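PDB 3QR0: phospholipase C-beta (PLC-beta) from Sepia officinalis, which is a multidomain phospholipase C of the beta class, combining PH, EF-hand-like, TIM-barrel and C2 domains in one chain that carries a bound calcium ion. Local coordinates for residues R251-L254 with N255-R259; P261-K265 with T266-L270; L313-M316 with H317-D320; L624-E627 with F628-K631; G740-P743 with G744-V748. All coordinates share one frame; numbering follows the deposited sequence.

Contact 1: residues R251-L254 with N255-R259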
loop_
_atom_site.group_PDB
_atom_site.type_symbol
_atom_site.label_atom_id
_atom_site.label_comp_id
_atom_site.label_asym_id
_atom_site.label_seq_id
_atom_site.Cartn_x
_atom_site.Cartn_y
_atom_site.Cartn_z
ATOM N N ARG A 251 3.681 -32.361 -8.353
ATOM C CA ARG A 251 2.231 -32.169 -8.332
ATOM C C ARG A 251 1.686 -32.188 -6.902
ATOM O O ARG A 251 0.929 -31.307 -6.502
ATOM C CB ARG A 251 1.557 -33.266 -9.148
ATOM C CG ARG A 251 0.040 -33.113 -9.295
ATOM C CD ARG A 251 -0.582 -34.436 -9.644
ATOM N NE ARG A 251 -0.458 -35.377 -8.539
ATOM C CZ ARG A 251 -0.682 -36.683 -8.618
ATOM N NH1 ARG A 251 -1.051 -37.250 -9.762
ATOM N NH2 ARG A 251 -0.533 -37.433 -7.538
ATOM N N ASP A 252 2.090 -33.192 -6.133
ATOM C CA ASP A 252 1.655 -33.315 -4.745
ATOM C C ASP A 252 2.196 -32.176 -3.882
ATOM O O ASP A 252 1.491 -31.686 -3.004
ATOM C CB ASP A 252 2.047 -34.681 -4.179
ATOM C CG ASP A 252 1.260 -35.819 -4.814
ATOM O OD1 ASP A 252 1.620 -36.993 -4.594
ATOM O OD2 ASP A 252 0.277 -35.546 -5.538
ATOM N N PHE A 253 3.425 -31.737 -4.151
ATOM C CA PHE A 253 3.979 -30.556 -3.489
ATOM C C PHE A 253 3.091 -29.332 -3.741
ATOM O O PHE A 253 2.699 -28.637 -2.804
ATOM C CB PHE A 253 5.413 -30.304 -3.972
ATOM C CG PHE A 253 5.977 -28.970 -3.574
ATOM C CD1 PHE A 253 6.187 -28.654 -2.242
ATOM C CD2 PHE A 253 6.345 -28.044 -4.539
ATOM C CE1 PHE A 253 6.720 -27.429 -1.883
ATOM C CE2 PHE A 253 6.883 -26.822 -4.183
ATOM C CZ PHE A 253 7.072 -26.514 -2.855
ATOM N N LEU A 254 2.762 -29.083 -5.005
ATOM C CA LEU A 254 1.925 -27.939 -5.368
ATOM C C LEU A 254 0.509 -28.041 -4.798
ATOM O O LEU A 254 -0.049 -27.037 -4.345
ATOM C CB LEU A 254 1.865 -27.769 -6.890
ATOM C CG LEU A 254 3.180 -27.396 -7.585
ATOM C CD1 LEU A 254 3.014 -27.396 -9.107
ATOM C CD2 LEU A 254 3.669 -26.063 -7.109
ATOM N N ASN A 255 -0.064 -29.244 -4.820
ATOM C CA ASN A 255 -1.447 -29.447 -4.388
ATOM C C ASN A 255 -1.623 -29.650 -2.873
ATOM O O ASN A 255 -2.721 -29.441 -2.360
ATOM C CB ASN A 255 -2.075 -30.631 -5.139
ATOM C CG ASN A 255 -2.311 -30.342 -6.622
ATOM O OD1 ASN A 255 -2.398 -29.187 -7.044
ATOM N ND2 ASN A 255 -2.427 -31.401 -7.414
ATOM N N ASP A 256 -0.566 -30.064 -2.169
ATOM C CA ASP A 256 -0.657 -30.366 -0.728
ATOM C C ASP A 256 -0.023 -29.279 0.128
ATOM O O ASP A 256 -0.678 -28.728 1.007
ATOM C CB ASP A 256 -0.002 -31.719 -0.388
ATOM C CG ASP A 256 -0.725 -32.909 -1.019
ATOM O OD1 ASP A 256 -1.960 -32.838 -1.189
ATOM O OD2 ASP A 256 -0.058 -33.925 -1.326
ATOM N N MET A 257 1.244 -28.966 -0.124
ATOM C CA MET A 257 1.981 -28.020 0.718
ATOM C C MET A 257 1.797 -26.558 0.307
ATOM O O MET A 257 1.667 -25.685 1.164
ATOM C CB MET A 257 3.474 -28.356 0.723
ATOM C CG MET A 257 4.277 -27.488 1.686
ATOM S SD MET A 257 6.022 -27.893 1.731
ATOM C CE MET A 257 5.998 -29.552 2.405
ATOM N N GLN A 258 1.803 -26.290 -0.996
ATOM C CA GLN A 258 1.714 -24.921 -1.499
ATOM C C GLN A 258 0.276 -24.408 -1.613
ATOM O O GLN A 258 0.061 -23.262 -1.998
ATOM C CB GLN A 258 2.397 -24.810 -2.863
ATOM C CG GLN A 258 3.859 -25.236 -2.861
ATOM C CD GLN A 258 4.717 -24.364 -1.970
ATOM O OE1 GLN A 258 5.103 -24.772 -0.876
ATOM N NE2 GLN A 258 5.018 -23.156 -2.433
ATOM N N ARG A 259 -0.694 -25.253 -1.274
ATOM C CA ARG A 259 -2.107 -24.954 -1.469
ATOM C C ARG A 259 -2.845 -25.025 -0.143
ATOM O O ARG A 259 -2.666 -25.980 0.613
ATOM C CB ARG A 259 -2.718 -25.973 -2.437
ATOM C CG ARG A 259 -4.194 -25.753 -2.724
ATOM C CD ARG A 259 -4.815 -26.914 -3.457
ATOM N NE ARG A 259 -6.246 -26.689 -3.663
ATOM C CZ ARG A 259 -6.799 -26.150 -4.750
ATOM N NH1 ARG A 259 -6.060 -25.770 -5.790
ATOM N NH2 ARG A 259 -8.117 -26.000 -4.802
HETATM O O HOH W 1 -2.181 -34.176 -6.084
#
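Asn255 N bonds to Arg251 O at 2.8 Å, one turn back on helix 247-257. The Asn255 side chain is used at both ends: ND2 donates a hydrogen bond to a water that in turn donates to Asp252 OD2, while OD1 receives Tyr271 N.

Phe253 meets Gln258 where the helix runs out. Gln258 CG lies over one ring face of Phe253, 3.7 Å from the centroid and 20° off the normal, a CH-pi contact. Beyond CG the glutamine bends (chi2 -63°), carrying its amide across the rim with the two planes only 23° apart. Met257 SD approaches the ring edge, 3.7 Å from Phe253 CE1, a Met-aromatic contact. The backbone widens into a pi-type turn, for Phe253 O accepts from both Met257 N and Gln258 N, the latter the straighter bond. Asn311 and Tyr745 N hold the Gln258 amide, tying this EF-hand-like region to the C2 domain. Leu254 brings CD2 to 4.3 Å from Gln258 CG and packs on Phe305 and Cys276.

Arg251 NE and NH2 both grip Asp252 OD2 from one face of the carboxylate, while NH1 pairs with Asp273. That grip probably offsets part of the repulsion expected from Asp256 OD2, 4.5 Å from Asp252 OD2.

Contact 2: residues P261-K265 with T266-L270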
loop_
_atom_site.group_PDB
_atom_site.type_symbol
_atom_site.label_atom_id
_atom_site.label_comp_id
_atom_site.label_asym_id
_atom_site.label_seq_id
_atom_site.Cartn_x
_atom_site.Cartn_y
_atom_site.Cartn_z
ATOM N N PRO A 261 -5.481 -26.122 2.228
ATOM C CA PRO A 261 -6.283 -27.351 2.136
ATOM C C PRO A 261 -7.787 -27.144 1.920
ATOM O O PRO A 261 -8.454 -28.051 1.424
ATOM C CB PRO A 261 -6.011 -28.070 3.466
ATOM C CG PRO A 261 -5.373 -27.071 4.355
ATOM C CD PRO A 261 -4.756 -26.018 3.506
ATOM N N SER A 262 -8.309 -25.971 2.273
ATOM C CA SER A 262 -9.731 -25.662 2.093
ATOM C C SER A 262 -10.028 -24.813 0.850
ATOM O O SER A 262 -11.162 -24.365 0.661
ATOM C CB SER A 262 -10.267 -24.956 3.346
ATOM O OG SER A 262 -10.072 -25.768 4.498
ATOM N N LEU A 263 -9.028 -24.597 -0.003
ATOM C CA LEU A 263 -9.239 -23.824 -1.226
ATOM C C LEU A 263 -10.155 -24.615 -2.164
ATOM O O LEU A 263 -9.939 -25.807 -2.385
ATOM C CB LEU A 263 -7.904 -23.509 -1.905
ATOM C CG LEU A 263 -7.913 -22.413 -2.972
ATOM C CD1 LEU A 263 -8.159 -21.032 -2.356
ATOM C CD2 LEU A 263 -6.601 -22.430 -3.738
ATOM N N HIS A 264 -11.183 -23.950 -2.692
ATOM C CA HIS A 264 -12.216 -24.616 -3.496
ATOM C C HIS A 264 -11.615 -25.238 -4.760
ATOM O O HIS A 264 -11.007 -24.542 -5.572
ATOM C CB HIS A 264 -13.334 -23.634 -3.867
ATOM C CG HIS A 264 -14.617 -24.300 -4.262
ATOM N ND1 HIS A 264 -14.844 -24.791 -5.530
ATOM C CD2 HIS A 264 -15.744 -24.556 -3.554
ATOM C CE1 HIS A 264 -16.053 -25.322 -5.587
ATOM N NE2 HIS A 264 -16.621 -25.193 -4.400
ATOM N N LYS A 265 -11.796 -26.546 -4.915
ATOM C CA LYS A 265 -11.118 -27.305 -5.972
ATOM C C LYS A 265 -11.701 -27.152 -7.379
ATOM O O LYS A 265 -11.066 -27.563 -8.345
ATOM C CB LYS A 265 -11.055 -28.789 -5.599
ATOM C CG LYS A 265 -10.270 -29.062 -4.324
ATOM C CD LYS A 265 -10.003 -30.554 -4.143
ATOM C CE LYS A 265 -9.932 -30.943 -2.674
ATOM N NZ LYS A 265 -8.853 -30.243 -1.934
ATOM N N THR A 266 -12.894 -26.577 -7.504
ATOM C CA THR A 266 -13.466 -26.292 -8.824
ATOM C C THR A 266 -13.094 -24.885 -9.282
ATOM O O THR A 266 -12.696 -24.685 -10.430
ATOM C CB THR A 266 -15.003 -26.431 -8.835
ATOM O OG1 THR A 266 -15.389 -27.598 -8.101
ATOM C CG2 THR A 266 -15.520 -26.544 -10.268
ATOM N N LEU A 267 -13.230 -23.914 -8.382
ATOM C CA LEU A 267 -12.887 -22.522 -8.683
ATOM C C LEU A 267 -11.382 -22.366 -8.895
ATOM O O LEU A 267 -10.953 -21.585 -9.743
ATOM C CB LEU A 267 -13.356 -21.587 -7.559
ATOM C CG LEU A 267 -14.835 -21.162 -7.518
ATOM C CD1 LEU A 267 -15.784 -22.256 -8.007
ATOM C CD2 LEU A 267 -15.208 -20.710 -6.106
ATOM N N PHE A 268 -10.595 -23.112 -8.117
ATOM C CA PHE A 268 -9.138 -23.106 -8.231
ATOM C C PHE A 268 -8.636 -24.539 -8.479
ATOM O O PHE A 268 -8.192 -25.215 -7.553
ATOM C CB PHE A 268 -8.518 -22.528 -6.959
ATOM C CG PHE A 268 -9.031 -21.156 -6.605
ATOM C CD1 PHE A 268 -8.567 -20.034 -7.277
ATOM C CD2 PHE A 268 -9.988 -20.993 -5.605
ATOM C CE1 PHE A 268 -9.038 -18.766 -6.958
ATOM C CE2 PHE A 268 -10.468 -19.728 -5.276
ATOM C CZ PHE A 268 -9.992 -18.612 -5.953
ATOM N N PRO A 269 -8.709 -25.006 -9.738
ATOM C CA PRO A 269 -8.422 -26.414 -10.034
ATOM C C PRO A 269 -7.045 -26.870 -9.551
ATOM O O PRO A 269 -6.109 -26.069 -9.490
ATOM C CB PRO A 269 -8.502 -26.479 -11.565
ATOM C CG PRO A 269 -9.302 -25.291 -11.966
ATOM C CD PRO A 269 -9.012 -24.237 -10.958
ATOM N N LEU A 270 -6.937 -28.150 -9.198
ATOM C CA LEU A 270 -5.657 -28.736 -8.810
ATOM C C LEU A 270 -4.734 -28.810 -10.020
ATOM O O LEU A 270 -5.202 -28.938 -11.149
ATOM C CB LEU A 270 -5.856 -30.150 -8.256
ATOM C CG LEU A 270 -6.574 -30.307 -6.912
ATOM C CD1 LEU A 270 -6.811 -31.782 -6.629
ATOM C CD2 LEU A 270 -5.776 -29.672 -5.797
HETATM O O HOH W 2 -9.193 -30.039 -9.615
#
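Three hydrogen bonds run from backbone amides of 266-270 back to His264. Phe268 N donates to His264 O at 2.9 Å, closing a turn of the loop between helices 247-257 and 273-288 in the EF-hand-like region. The other two converge on the imidazole: Thr266 N reaches His264 ND1 at 3.3 Å from 32° out of the ring plane, and Leu267 N adds a weak bond at 3.4 Å to the same His264 ND1. With chi1 at -160°, the histidine ring swings away from its own N and lies beside the following amides. Further along, a CA-H...O contact joins Pro269 CA to Lys265 O at 3.3 Å, and a water linked weakly to Lys265 O accepts from Leu270 N.

Among apolar contacts, Leu263 crosses Phe268 at about a right angle, its CG 3.6 Å from Phe268 CD2. Leu267 CD2 sits over one face of the His264 ring, and Thr266 CB comes up at the edge of that ring.

The two amides facing His264 ND1 suggest, though at long range, that a neutral ring would probably carry its proton on NE2.

Contact 3: residues L313-M316 with H317-D320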
loop_
_atom_site.group_PDB
_atom_site.type_symbol
_atom_site.label_atom_id
_atom_site.label_comp_id
_atom_site.label_asym_id
_atom_site.label_seq_id
_atom_site.Cartn_x
_atom_site.Cartn_y
_atom_site.Cartn_z
ATOM N N LEU A 313 3.507 -15.234 -3.822
ATOM C CA LEU A 313 2.684 -15.321 -2.617
ATOM C C LEU A 313 1.360 -14.559 -2.758
ATOM O O LEU A 313 0.376 -14.901 -2.115
ATOM C CB LEU A 313 3.462 -14.824 -1.390
ATOM C CG LEU A 313 3.526 -13.314 -1.145
ATOM C CD1 LEU A 313 2.233 -12.799 -0.503
ATOM C CD2 LEU A 313 4.711 -12.975 -0.263
ATOM N N THR A 314 1.339 -13.534 -3.607
ATOM C CA THR A 314 0.161 -12.682 -3.759
ATOM C C THR A 314 -0.978 -13.409 -4.487
ATOM O O THR A 314 -0.780 -13.891 -5.603
ATOM C CB THR A 314 0.509 -11.397 -4.534
ATOM O OG1 THR A 314 1.564 -10.704 -3.856
ATOM C CG2 THR A 314 -0.714 -10.483 -4.654
ATOM N N PRO A 315 -2.166 -13.505 -3.848
ATOM C CA PRO A 315 -3.339 -14.095 -4.509
ATOM C C PRO A 315 -3.893 -13.143 -5.563
ATOM O O PRO A 315 -4.455 -12.096 -5.229
ATOM C CB PRO A 315 -4.334 -14.310 -3.366
ATOM C CG PRO A 315 -3.899 -13.385 -2.280
ATOM C CD PRO A 315 -2.440 -13.133 -2.446
ATOM N N MET A 316 -3.716 -13.506 -6.825
ATOM C CA MET A 316 -4.033 -12.602 -7.930
ATOM C C MET A 316 -5.519 -12.247 -8.001
ATOM O O MET A 316 -5.858 -11.116 -8.338
ATOM C CB MET A 316 -3.533 -13.179 -9.262
ATOM C CG MET A 316 -2.010 -13.175 -9.382
ATOM S SD MET A 316 -1.309 -11.497 -9.363
ATOM C CE MET A 316 0.353 -11.810 -8.754
ATOM N N HIS A 317 -6.393 -13.192 -7.648
ATOM C CA HIS A 317 -7.838 -12.938 -7.634
ATOM C C HIS A 317 -8.232 -11.870 -6.596
ATOM O O HIS A 317 -9.243 -11.186 -6.763
ATOM C CB HIS A 317 -8.640 -14.244 -7.429
ATOM C CG HIS A 317 -8.540 -14.818 -6.047
ATOM N ND1 HIS A 317 -7.450 -15.548 -5.619
ATOM C CD2 HIS A 317 -9.395 -14.768 -4.996
ATOM C CE1 HIS A 317 -7.636 -15.919 -4.364
ATOM N NE2 HIS A 317 -8.807 -15.457 -3.961
ATOM N N ARG A 318 -7.430 -11.726 -5.538
ATOM C CA ARG A 318 -7.638 -10.673 -4.538
ATOM C C ARG A 318 -6.956 -9.359 -4.918
ATOM O O ARG A 318 -7.474 -8.288 -4.618
ATOM C CB ARG A 318 -7.134 -11.119 -3.163
ATOM C CG ARG A 318 -8.017 -12.147 -2.473
ATOM C CD ARG A 318 -7.848 -12.107 -0.945
ATOM N NE ARG A 318 -8.373 -10.874 -0.334
ATOM C CZ ARG A 318 -7.643 -9.903 0.236
ATOM N NH1 ARG A 318 -6.310 -9.965 0.303
ATOM N NH2 ARG A 318 -8.257 -8.842 0.755
ATOM N N LEU A 319 -5.785 -9.443 -5.546
ATOM C CA LEU A 319 -5.040 -8.257 -5.968
ATOM C C LEU A 319 -5.823 -7.488 -7.026
ATOM O O LEU A 319 -5.907 -6.265 -6.980
ATOM C CB LEU A 319 -3.670 -8.651 -6.531
ATOM C CG LEU A 319 -2.747 -7.511 -6.983
ATOM C CD1 LEU A 319 -2.351 -6.627 -5.809
ATOM C CD2 LEU A 319 -1.509 -8.069 -7.669
ATOM N N ASP A 320 -6.391 -8.230 -7.974
ATOM C CA ASP A 320 -7.250 -7.679 -9.022
ATOM C C ASP A 320 -8.480 -7.034 -8.390
ATOM O O ASP A 320 -8.853 -7.364 -7.266
ATOM C CB ASP A 320 -7.661 -8.808 -9.982
ATOM C CG ASP A 320 -8.344 -8.303 -11.244
ATOM O OD1 ASP A 320 -7.947 -7.251 -11.778
ATOM O OD2 ASP A 320 -9.278 -8.981 -11.716
#
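Asp320 N donates to Met316 O at 3.0 Å, nearly straight at 169°, and Leu319 N makes the matching bond to Pro315 O, also at 3.0 Å. Pro315 O also takes a weak bond from Arg318 N, so two successive amides share the carbonyl at the start of the turn. Pro315 holds the N-cap position of the short helix 316-319, which follows helix 299-307, precedes strand 332-334 and packs against helix 144-147 and strand 730-737. Backbone bonds of Arg318 to Asn617 and of Leu319 to Gly618 fasten the helix to a later loop.

Packing spreads from this turn on two sides. Met316 bends at chi2 (-63°) and runs alongside Leu319, bringing SD to 3.8 Å from Leu319 CD2. The same methyl meets Thr314 CG2 at 3.9 Å, while Thr314 OG1 is bonded to Asn148. On the other side His317 folds back, its CG between backbone N and carbonyl carbon (chi1 71°), setting CE1 3.8 Å from Pro315 CB. Arg318 CB lies beside Pro315 CG, 4.0 Å away.

Contact 4: residues L624-E627 with F628-K631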
loop_
_atom_site.group_PDB
_atom_site.type_symbol
_atom_site.label_atom_id
_atom_site.label_comp_id
_atom_site.label_asym_id
_atom_site.label_seq_id
_atom_site.Cartn_x
_atom_site.Cartn_y
_atom_site.Cartn_z
ATOM N N LEU A 624 -14.454 -5.230 0.688
ATOM C CA LEU A 624 -15.748 -5.735 1.128
ATOM C C LEU A 624 -15.600 -6.381 2.502
ATOM O O LEU A 624 -14.722 -7.222 2.696
ATOM C CB LEU A 624 -16.287 -6.756 0.117
ATOM C CG LEU A 624 -17.702 -7.287 0.359
ATOM C CD1 LEU A 624 -18.698 -6.137 0.288
ATOM C CD2 LEU A 624 -18.058 -8.383 -0.647
ATOM N N LYS A 625 -16.447 -5.993 3.452
ATOM C CA LYS A 625 -16.434 -6.617 4.777
ATOM C C LYS A 625 -16.814 -8.109 4.693
ATOM O O LYS A 625 -17.549 -8.525 3.794
ATOM C CB LYS A 625 -17.375 -5.880 5.745
ATOM C CG LYS A 625 -16.916 -4.457 6.093
ATOM C CD LYS A 625 -17.637 -3.886 7.319
ATOM C CE LYS A 625 -18.878 -3.124 6.946
ATOM N NZ LYS A 625 -19.700 -2.730 8.125
ATOM N N PRO A 626 -16.298 -8.929 5.623
ATOM C CA PRO A 626 -16.687 -10.343 5.621
ATOM C C PRO A 626 -18.210 -10.538 5.680
ATOM O O PRO A 626 -18.911 -9.749 6.308
ATOM C CB PRO A 626 -16.016 -10.893 6.882
ATOM C CG PRO A 626 -14.842 -10.006 7.110
ATOM C CD PRO A 626 -15.258 -8.638 6.629
ATOM N N GLU A 627 -18.708 -11.571 5.010
ATOM C CA GLU A 627 -20.151 -11.810 4.917
ATOM C C GLU A 627 -20.835 -11.828 6.284
ATOM O O GLU A 627 -21.910 -11.239 6.449
ATOM C CB GLU A 627 -20.438 -13.125 4.182
ATOM C CG GLU A 627 -21.889 -13.281 3.752
ATOM C CD GLU A 627 -22.135 -14.555 2.960
ATOM O OE1 GLU A 627 -21.642 -15.627 3.374
ATOM O OE2 GLU A 627 -22.830 -14.484 1.926
ATOM N N PHE A 628 -20.209 -12.469 7.270
ATOM C CA PHE A 628 -20.821 -12.566 8.596
ATOM C C PHE A 628 -21.046 -11.185 9.227
ATOM O O PHE A 628 -21.962 -11.026 10.029
ATOM C CB PHE A 628 -20.014 -13.484 9.529
ATOM C CG PHE A 628 -18.833 -12.824 10.176
ATOM C CD1 PHE A 628 -18.925 -12.319 11.465
ATOM C CD2 PHE A 628 -17.623 -12.724 9.506
ATOM C CE1 PHE A 628 -17.827 -11.711 12.073
ATOM C CE2 PHE A 628 -16.523 -12.117 10.102
ATOM C CZ PHE A 628 -16.626 -11.611 11.389
ATOM N N MET A 629 -20.223 -10.202 8.846
ATOM C CA MET A 629 -20.350 -8.818 9.328
ATOM C C MET A 629 -21.450 -8.039 8.617
ATOM O O MET A 629 -21.808 -6.943 9.053
ATOM C CB MET A 629 -19.038 -8.043 9.121
ATOM C CG MET A 629 -17.819 -8.637 9.797
ATOM S SD MET A 629 -17.749 -8.251 11.550
ATOM C CE MET A 629 -17.347 -6.502 11.491
ATOM N N ARG A 630 -21.944 -8.577 7.501
ATOM C CA ARG A 630 -23.003 -7.941 6.721
ATOM C C ARG A 630 -24.365 -8.608 6.920
ATOM O O ARG A 630 -25.383 -8.072 6.489
ATOM C CB ARG A 630 -22.638 -7.963 5.236
ATOM C CG ARG A 630 -21.371 -7.181 4.910
ATOM C CD ARG A 630 -21.082 -7.144 3.421
ATOM N NE ARG A 630 -20.203 -8.232 2.987
ATOM C CZ ARG A 630 -20.557 -9.263 2.221
ATOM N NH1 ARG A 630 -21.801 -9.399 1.772
ATOM N NH2 ARG A 630 -19.648 -10.172 1.895
ATOM N N LYS A 631 -24.389 -9.772 7.561
ATOM C CA LYS A 631 -25.643 -10.494 7.780
ATOM C C LYS A 631 -26.463 -9.820 8.873
ATOM O O LYS A 631 -26.035 -9.749 10.024
ATOM C CB LYS A 631 -25.383 -11.964 8.132
ATOM C CG LYS A 631 -25.050 -12.818 6.923
ATOM C CD LYS A 631 -25.143 -14.311 7.214
ATOM C CE LYS A 631 -25.028 -15.118 5.921
ATOM N NZ LYS A 631 -24.844 -16.575 6.173
HETATM O O HOH W 3 -20.775 -4.481 10.310
HETATM O O HOH W 4 -21.753 -4.475 7.157
#
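The guanidinium of Arg630 slots between Leu624 and Glu627. Leu624 CD2 lies over one face, 3.5 Å from Arg630 NH2, the two side chains crossing at about a right angle; Glu627 CA rests over the opposite face, 3.4 Å above the plane and offset toward the rim. Lys625 O comes in at the edge, accepting Arg630 NE at 2.8 Å and, weakly, Arg630 NH2. NE stands 38° above the carbonyl plane, yet the oxygen lies within 4° of the guanidinium plane. A bend at chi3 (-92°) turns the group back over the preceding chain.

These bonds pin the short, weakly bonded helix 627-630 to the end of strand 622-624, in the Y-domain portion of the TIM barrel. Its turn is made by Met629 N to Pro626 O and by Arg630 N to Glu627 O, both about 2.9 Å.

Phe628 packs on Pro626: its side chain lies alongside that of the proline, pointing the same way, with CE2 3.5 Å from Pro626 CB, and its ring meets Phe636 edge-to-face. Met629 CG lies over one face of the Phe628 ring, 3.6 Å above the plane and toward the rim, and also neighbours Pro626 CD. Lys625 NZ, held by Gly592 O and Asn564 O, donates to two waters, each also close to Met629 O.

Contact 5: residues G740-P743 with G744-V748. With GOL (glycerol), chain D.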
loop_
_atom_site.group_PDB
_atom_site.type_symbol
_atom_site.label_atom_id
_atom_site.label_comp_id
_atom_site.label_asym_id
_atom_site.label_seq_id
_atom_site.Cartn_x
_atom_site.Cartn_y
_atom_site.Cartn_z
ATOM N N GLY A 740 -7.193 -15.493 1.778
ATOM C CA GLY A 740 -6.456 -15.760 0.542
ATOM C C GLY A 740 -4.963 -16.004 0.693
ATOM O O GLY A 740 -4.267 -16.170 -0.310
ATOM N N ILE A 741 -4.452 -16.045 1.925
ATOM C CA ILE A 741 -3.030 -16.321 2.129
ATOM C C ILE A 741 -2.658 -17.670 1.496
ATOM O O ILE A 741 -3.438 -18.629 1.531
ATOM C CB ILE A 741 -2.612 -16.287 3.630
ATOM C CG1 ILE A 741 -1.080 -16.240 3.753
ATOM C CG2 ILE A 741 -3.196 -17.476 4.389
ATOM C CD1 ILE A 741 -0.579 -15.960 5.153
ATOM N N LYS A 742 -1.474 -17.720 0.897
ATOM C CA LYS A 742 -0.992 -18.918 0.227
ATOM C C LYS A 742 0.080 -19.566 1.084
ATOM O O LYS A 742 1.083 -18.924 1.397
ATOM C CB LYS A 742 -0.376 -18.563 -1.116
ATOM C CG LYS A 742 -1.314 -17.978 -2.139
ATOM C CD LYS A 742 -0.579 -17.937 -3.455
ATOM C CE LYS A 742 -1.307 -17.204 -4.529
ATOM N NZ LYS A 742 -0.468 -17.233 -5.740
ATOM N N PRO A 743 -0.109 -20.843 1.458
ATOM C CA PRO A 743 0.847 -21.505 2.339
ATOM C C PRO A 743 2.069 -22.065 1.605
ATOM O O PRO A 743 2.219 -21.877 0.394
ATOM C CB PRO A 743 0.019 -22.640 2.936
ATOM C CG PRO A 743 -0.911 -23.010 1.842
ATOM C CD PRO A 743 -1.237 -21.732 1.116
ATOM N N GLY A 744 2.937 -22.730 2.357
ATOM C CA GLY A 744 4.085 -23.436 1.805
ATOM C C GLY A 744 5.360 -22.625 1.835
ATOM O O GLY A 744 5.463 -21.637 2.566
ATOM N N TYR A 745 6.332 -23.047 1.031
ATOM C CA TYR A 745 7.584 -22.321 0.890
ATOM C C TYR A 745 7.375 -21.111 -0.008
ATOM O O TYR A 745 6.970 -21.246 -1.165
ATOM C CB TYR A 745 8.682 -23.219 0.323
ATOM C CG TYR A 745 9.148 -24.285 1.284
ATOM C CD1 TYR A 745 8.877 -25.632 1.048
ATOM C CD2 TYR A 745 9.855 -23.949 2.439
ATOM C CE1 TYR A 745 9.300 -26.613 1.934
ATOM C CE2 TYR A 745 10.283 -24.929 3.332
ATOM C CZ TYR A 745 9.998 -26.254 3.071
ATOM O OH TYR A 745 10.418 -27.226 3.935
ATOM N N ARG A 746 7.638 -19.928 0.536
ATOM C CA ARG A 746 7.405 -18.686 -0.191
ATOM C C ARG A 746 8.562 -17.725 -0.027
ATOM O O ARG A 746 9.078 -17.558 1.076
ATOM C CB ARG A 746 6.130 -18.002 0.322
ATOM C CG ARG A 746 4.861 -18.805 0.152
ATOM C CD ARG A 746 4.399 -18.904 -1.301
ATOM N NE ARG A 746 3.323 -19.882 -1.421
ATOM C CZ ARG A 746 2.637 -20.147 -2.527
ATOM N NH1 ARG A 746 2.885 -19.495 -3.656
ATOM N NH2 ARG A 746 1.685 -21.073 -2.497
ATOM N N HIS A 747 8.973 -17.096 -1.126
ATOM C CA HIS A 747 9.751 -15.868 -1.034
ATOM C C HIS A 747 8.789 -14.721 -0.791
ATOM O O HIS A 747 7.701 -14.669 -1.367
ATOM C CB HIS A 747 10.576 -15.618 -2.294
ATOM C CG HIS A 747 11.713 -16.572 -2.454
ATOM N ND1 HIS A 747 11.567 -17.801 -3.060
ATOM C CD2 HIS A 747 13.008 -16.490 -2.070
ATOM C CE1 HIS A 747 12.727 -18.433 -3.049
ATOM N NE2 HIS A 747 13.618 -17.660 -2.457
ATOM N N VAL A 748 9.205 -13.798 0.067
ATOM C CA VAL A 748 8.375 -12.685 0.492
ATOM C C VAL A 748 9.136 -11.387 0.222
ATOM O O VAL A 748 9.862 -10.907 1.092
ATOM C CB VAL A 748 8.046 -12.805 2.002
ATOM C CG1 VAL A 748 7.059 -11.723 2.430
ATOM C CG2 VAL A 748 7.494 -14.186 2.320
HETATM C C1 GOL D . 1.804 -22.414 -6.449
HETATM O O1 GOL D . 2.716 -22.490 -5.372
HETATM C C2 GOL D . 0.830 -21.261 -6.210
HETATM O O2 GOL D . 0.162 -21.474 -4.988
HETATM C C3 GOL D . -0.187 -21.163 -7.343
HETATM O O3 GOL D . -0.976 -20.003 -7.184
#
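The backbone runs extended through Pro743 and Gly744, the latter with positive phi, and turns a corner at Tyr745, leading into strand 746-751. This loop of the C2 domain's beta sandwich leads from strand 730-737 of one sheet into the edge strand of the other. Arg746 reaches back from beyond the corner and grips a single atom, Pro743 O, with two nitrogens side-on: NE at 2.9 Å and NH2 at 3.0 Å. The oxygen lies in the guanidinium plane; NH2 comes almost straight onto the carbonyl, whereas NE stands 40° above the carbonyl plane. A bend at chi2 (-72°) folds the arginine over to make this grip.

Lys742 crosses it at about a right angle, laying CB 3.5 Å above one face of the guanidinium. Beyond CB its extended chain carries NZ to Asn312 O and to glycerol O3. Arg746 NH1 has a weak bond to Asn311 O, and Asn311 OD1 also binds the glycerol, which probably came from the crystallisation liquor. Arg746 NH2 donates its straightest bond to glycerol O2: 2.9 Å at 174°.

How the contacts relate
Contact 5 is the buried one and contact 2 lies at the surface; contacts 1, 3 and 4 are partly buried. Contacts 1 and 2 are consecutive parts of the EF-hand-like region, joined by Arg259 NH1 to Phe268 O. Contact 1 also meets contact 5 of the C2 domain through Gln258. Contact 3 touches contact 2 by His317 against Phe268, and contact 5 by Thr314 and Pro315 against Lys742 and Gly740. Contact 4 touches none of them, its centre about 20 Å or more from each. Contacts 4 and 5 both spend an arginine on a backbone carbonyl, whereas contact 2 uses a histidine as acceptor, contact 1 an aromatic face and contact 3 mainly helical bonds.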